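Local coordinates for protein putative phosphatase (DUF442) (PDB 3GXH) that is a putative phosphatase related to the dual-specificity and tyrosine phosphatases, and probably hydrolyses phosphate esters, though its substrate is not established, at residues L105-Y108 against R109-A112; P125-A128 against Q129-P133. All coordinates share one frame; numbering follows the deposited sequence.

Contact 1 (105-112) forms the anion-binding loop and the first turn of helix 108-120, with a sulfate held in what is probably the phosphate site. Contact 2 (125-133) comes later in the chain, forming the short helix 127-130 and its exit. The two centres lie 11 Å apart, contact 1 about 6 Å and contact 2 about 13 Å from the centre of the chain. They touch by packing through T130 to P133: P133 CB lies 3.5 Å from N107 O, P133 O lies 3.4 Å from Y108 CZ, and T130 O meets S111 CB at 3.5 Å. Contact 2 thus packs against the loop, and none of its residues bonds the sulfate.

Contact 1 (L105-Y108 against R109-A112); sequences LANY and RASA. With SO4 (sulfate ion), chain D.
S111 turns back on N107 at the start of helix 108-120, its OG giving a 2.7 Å hydrogen bond to N107 O. With chi1 at 66°, OG sits between the backbone N and the carbonyl carbon and meets N107 O nearly head-on; S111 N adds only a weak bond to the same oxygen. Y108 O accepts from A112 N at 3.2 Å and also from W134 NE1. The N107 side chain does not cap the helix: OD1 rests against A110 CB at 3.3 Å, while ND2 is used by A14 O and S24 OG.

The backbone amides of L105, A106, Y108 and R109 turn onto the sulfate. L105 N reaches O3 at 2.8 Å, and A106 N divides between O3 and, weakly, O1. Y108 N binds O1 at 2.9 Å. O4 is gripped twice by R109, through its backbone N (3.0 Å, N-H...O angle 171°) and through NH1, also at 3.0 Å, from the end of a side chain extended from CG to NE. The guanidinium meets the anion with its edge, O4 near its plane and O2 in it. R109 NE bonds V75 O, which with the NH1 bond probably restrains the group's rotation; Y108 OH bonds E137. Backbone amides plus one arginine, between strand 100-103 and a helix N-terminus, are characteristic of the phosphate-binding P-loop of protein tyrosine phosphatases, the probable role here.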
loop_
_atom_site.group_PDB
_atom_site.type_symbol
_atom_site.label_atom_id
_atom_site.label_comp_id
_atom_site.label_asym_id
_atom_site.label_seq_id
_atom_site.Cartn_x
_atom_site.Cartn_y
_atom_site.Cartn_z
ATOM N N LEU A 105 -3.566 -6.770 -4.013
ATOM C CA LEU A 105 -4.134 -8.096 -3.761
ATOM C C LEU A 105 -3.293 -8.889 -2.787
ATOM O O LEU A 105 -3.826 -9.503 -1.883
ATOM C CB LEU A 105 -4.297 -8.886 -5.058
ATOM C CG LEU A 105 -4.859 -10.304 -4.947
ATOM C CD1 LEU A 105 -6.176 -10.320 -4.230
ATOM C CD2 LEU A 105 -4.937 -10.972 -6.315
ATOM N N ALA A 106 -1.980 -8.870 -2.994
ATOM C CA ALA A 106 -1.050 -9.641 -2.197
ATOM C C ALA A 106 0.177 -8.907 -1.630
ATOM O O ALA A 106 1.153 -9.519 -1.224
ATOM C CB ALA A 106 -0.623 -10.919 -2.983
ATOM N N ASN A 107 0.073 -7.594 -1.620
ATOM C CA ASN A 107 1.052 -6.698 -1.046
ATOM C C ASN A 107 2.371 -6.631 -1.805
ATOM O O ASN A 107 3.357 -6.197 -1.223
ATOM C CB ASN A 107 1.284 -6.962 0.455
ATOM C CG ASN A 107 1.760 -5.689 1.235
ATOM O OD1 ASN A 107 1.796 -4.591 0.701
ATOM N ND2 ASN A 107 2.062 -5.872 2.491
ATOM N N TYR A 108 2.392 -6.942 -3.106
ATOM C CA TYR A 108 3.630 -6.720 -3.883
ATOM C C TYR A 108 3.707 -5.243 -4.267
ATOM O O TYR A 108 4.615 -4.508 -3.849
ATOM C CB TYR A 108 3.676 -7.569 -5.127
ATOM C CG TYR A 108 4.111 -8.983 -4.888
ATOM C CD1 TYR A 108 3.316 -9.881 -4.214
ATOM C CD2 TYR A 108 5.288 -9.444 -5.423
ATOM C CE1 TYR A 108 3.699 -11.229 -4.091
ATOM C CE2 TYR A 108 5.699 -10.794 -5.281
ATOM C CZ TYR A 108 4.877 -11.661 -4.604
ATOM O OH TYR A 108 5.234 -13.013 -4.470
ATOM N N ARG A 109 2.741 -4.738 -5.015
ATOM C CA ARG A 109 2.726 -3.316 -5.394
ATOM C C ARG A 109 2.832 -2.442 -4.141
ATOM O O ARG A 109 3.653 -1.475 -4.105
ATOM C CB ARG A 109 1.434 -2.926 -6.117
ATOM C CG ARG A 109 1.296 -3.452 -7.521
ATOM C CD ARG A 109 -0.229 -3.438 -7.790
ATOM N NE ARG A 109 -0.690 -3.740 -9.131
ATOM C CZ ARG A 109 -0.957 -4.950 -9.586
ATOM N NH1 ARG A 109 -0.612 -6.057 -8.922
ATOM N NH2 ARG A 109 -1.490 -5.082 -10.779
ATOM N N ALA A 110 2.011 -2.685 -3.119
ATOM C CA ALA A 110 1.929 -1.814 -1.961
ATOM C C ALA A 110 3.185 -1.793 -1.116
ATOM O O ALA A 110 3.612 -0.726 -0.669
ATOM C CB ALA A 110 0.647 -2.132 -1.107
ATOM N N SER A 111 3.812 -2.927 -0.887
ATOM C CA SER A 111 5.060 -2.926 -0.096
ATOM C C SER A 111 6.200 -2.221 -0.866
ATOM O O SER A 111 7.017 -1.538 -0.233
ATOM C CB SER A 111 5.462 -4.329 0.338
ATOM O OG SER A 111 5.823 -5.166 -0.763
ATOM N N ALA A 112 6.208 -2.344 -2.190
ATOM C CA ALA A 112 7.204 -1.645 -3.030
ATOM C C ALA A 112 6.996 -0.129 -2.932
ATOM O O ALA A 112 7.930 0.631 -2.775
ATOM C CB ALA A 112 7.159 -2.147 -4.480
HETATM S S SO4 D . -0.083 -7.688 -5.964
HETATM O O1 SO4 D . 0.387 -8.223 -4.724
HETATM O O2 SO4 D . 0.099 -8.641 -7.059
HETATM O O3 SO4 D . -1.502 -7.375 -5.859
HETATM O O4 SO4 D . 0.607 -6.410 -6.224
#

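Contact 2 (P125-A128 against Q129-P133); sequences PNMA and QTMTP
A chi1 of 179° sets the N126 carboxamide beside its own carbonyl carbon, and from there OD1 accepts from Q129 N at 2.9 Å, with the donor in the plane of the amide C=O. T130, with chi1 at -60°, carries OG1 beside its backbone N and leans it back onto N126 O at 3.0 Å. That oxygen therefore has two donors from one residue: T130 N comes nearly straight on at 2.9 Å, while OG1 approaches from above the carbonyl plane.

Q129 crosses N126 at about a right angle, their amide planes 72° apart. It does not bond N126 N directly; a water bridges them, donating to Q129 OE1 at 2.8 Å, accepting from N126 N at 2.9 Å, and donating over a longer distance to T130 OG1. One residue further on, M131 N bonds M127 O at 2.9 Å. The two selenomethionine side chains cross obliquely, M127 CG lying 3.7 Å from M131 SE; both also touch L138.

M131 leaves helical geometry, and T132 OG1 donates to Q129 O at 2.8 Å. P125, M127 and T130 lean on Y115 of helix 108-120. N126 is thus a true N-cap, while the reciprocal half of a capping box is replaced by water. Side chains satisfy terminal groups beyond the helix's own hydrogen bonding: N126 OD1 for Q129 N at the start, T132 OG1 with Q16 NE2 for Q129 O at the end.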
loop_
_atom_site.group_PDB
_atom_site.type_symbol
_atom_site.label_atom_id
_atom_site.label_comp_id
_atom_site.label_asym_id
_atom_site.label_seq_id
_atom_site.Cartn_x
_atom_site.Cartn_y
_atom_site.Cartn_z
ATOM N N PRO A 125 14.555 3.071 5.098
ATOM C CA PRO A 125 13.920 1.766 5.296
ATOM C C PRO A 125 14.864 0.640 4.904
ATOM O O PRO A 125 15.741 0.849 4.081
ATOM C CB PRO A 125 12.733 1.811 4.321
ATOM C CG PRO A 125 13.218 2.716 3.221
ATOM C CD PRO A 125 13.996 3.797 3.947
ATOM N N ASN A 126 14.685 -0.554 5.463
ATOM C CA ASN A 126 15.417 -1.711 5.003
ATOM C C ASN A 126 14.593 -2.375 3.903
ATOM O O ASN A 126 13.447 -2.712 4.132
ATOM C CB ASN A 126 15.684 -2.685 6.152
ATOM C CG ASN A 126 16.427 -3.895 5.700
ATOM O OD1 ASN A 126 15.867 -4.809 5.091
ATOM N ND2 ASN A 126 17.724 -3.921 5.992
HETATM N N MSE A 127 15.173 -2.528 2.710
HETATM C CA MSE A 127 14.371 -2.927 1.543
HETATM C C MSE A 127 13.811 -4.315 1.709
HETATM O O MSE A 127 12.621 -4.557 1.470
HETATM C CB MSE A 127 15.177 -2.846 0.233
HETATM C CG MSE A 127 14.240 -2.715 -0.977
HETATM SE SE MSE A 127 15.168 -2.629 -2.729
HETATM C CE MSE A 127 15.343 -4.509 -2.717
ATOM N N ALA A 128 14.653 -5.251 2.099
ATOM C CA ALA A 128 14.220 -6.633 2.258
ATOM C C ALA A 128 13.156 -6.776 3.316
ATOM O O ALA A 128 12.220 -7.535 3.132
ATOM C CB ALA A 128 15.468 -7.508 2.611
ATOM N N GLN A 129 13.274 -6.022 4.405
ATOM C CA GLN A 129 12.308 -6.038 5.477
ATOM C C GLN A 129 10.966 -5.479 4.996
ATOM O O GLN A 129 9.905 -6.082 5.211
ATOM C CB GLN A 129 12.804 -5.233 6.693
ATOM C CG GLN A 129 11.903 -5.202 7.872
ATOM C CD GLN A 129 12.283 -4.134 8.882
ATOM O OE1 GLN A 129 13.015 -3.182 8.565
ATOM N NE2 GLN A 129 11.789 -4.279 10.114
ATOM N N THR A 130 11.016 -4.329 4.348
ATOM C CA THR A 130 9.803 -3.664 3.881
ATOM C C THR A 130 9.077 -4.529 2.830
ATOM O O THR A 130 7.830 -4.593 2.844
ATOM C CB THR A 130 10.142 -2.271 3.320
ATOM O OG1 THR A 130 10.741 -1.473 4.338
ATOM C CG2 THR A 130 8.869 -1.556 2.880
HETATM N N MSE A 131 9.865 -5.147 1.966
HETATM C CA MSE A 131 9.328 -5.878 0.809
HETATM C C MSE A 131 9.316 -7.372 1.036
HETATM O O MSE A 131 9.377 -8.158 0.121
HETATM C CB MSE A 131 10.045 -5.505 -0.488
HETATM C CG MSE A 131 9.797 -4.027 -0.897
HETATM SE SE MSE A 131 10.886 -3.480 -2.390
HETATM C CE MSE A 131 10.217 -4.702 -3.779
ATOM N N THR A 132 9.090 -7.738 2.293
ATOM C CA THR A 132 8.948 -9.140 2.681
ATOM C C THR A 132 7.951 -9.922 1.795
ATOM O O THR A 132 8.228 -11.055 1.426
ATOM C CB THR A 132 8.648 -9.235 4.212
ATOM O OG1 THR A 132 9.855 -8.910 4.933
ATOM C CG2 THR A 132 8.204 -10.643 4.600
ATOM N N PRO A 133 6.824 -9.304 1.401
ATOM C CA PRO A 133 5.880 -10.039 0.575
ATOM C C PRO A 133 6.394 -10.461 -0.755
ATOM O O PRO A 133 5.821 -11.359 -1.347
ATOM C CB PRO A 133 4.725 -9.034 0.392
ATOM C CG PRO A 133 4.767 -8.221 1.648
ATOM C CD PRO A 133 6.242 -8.016 1.840
HETATM O O HOH W 1 12.349 -0.845 7.123
#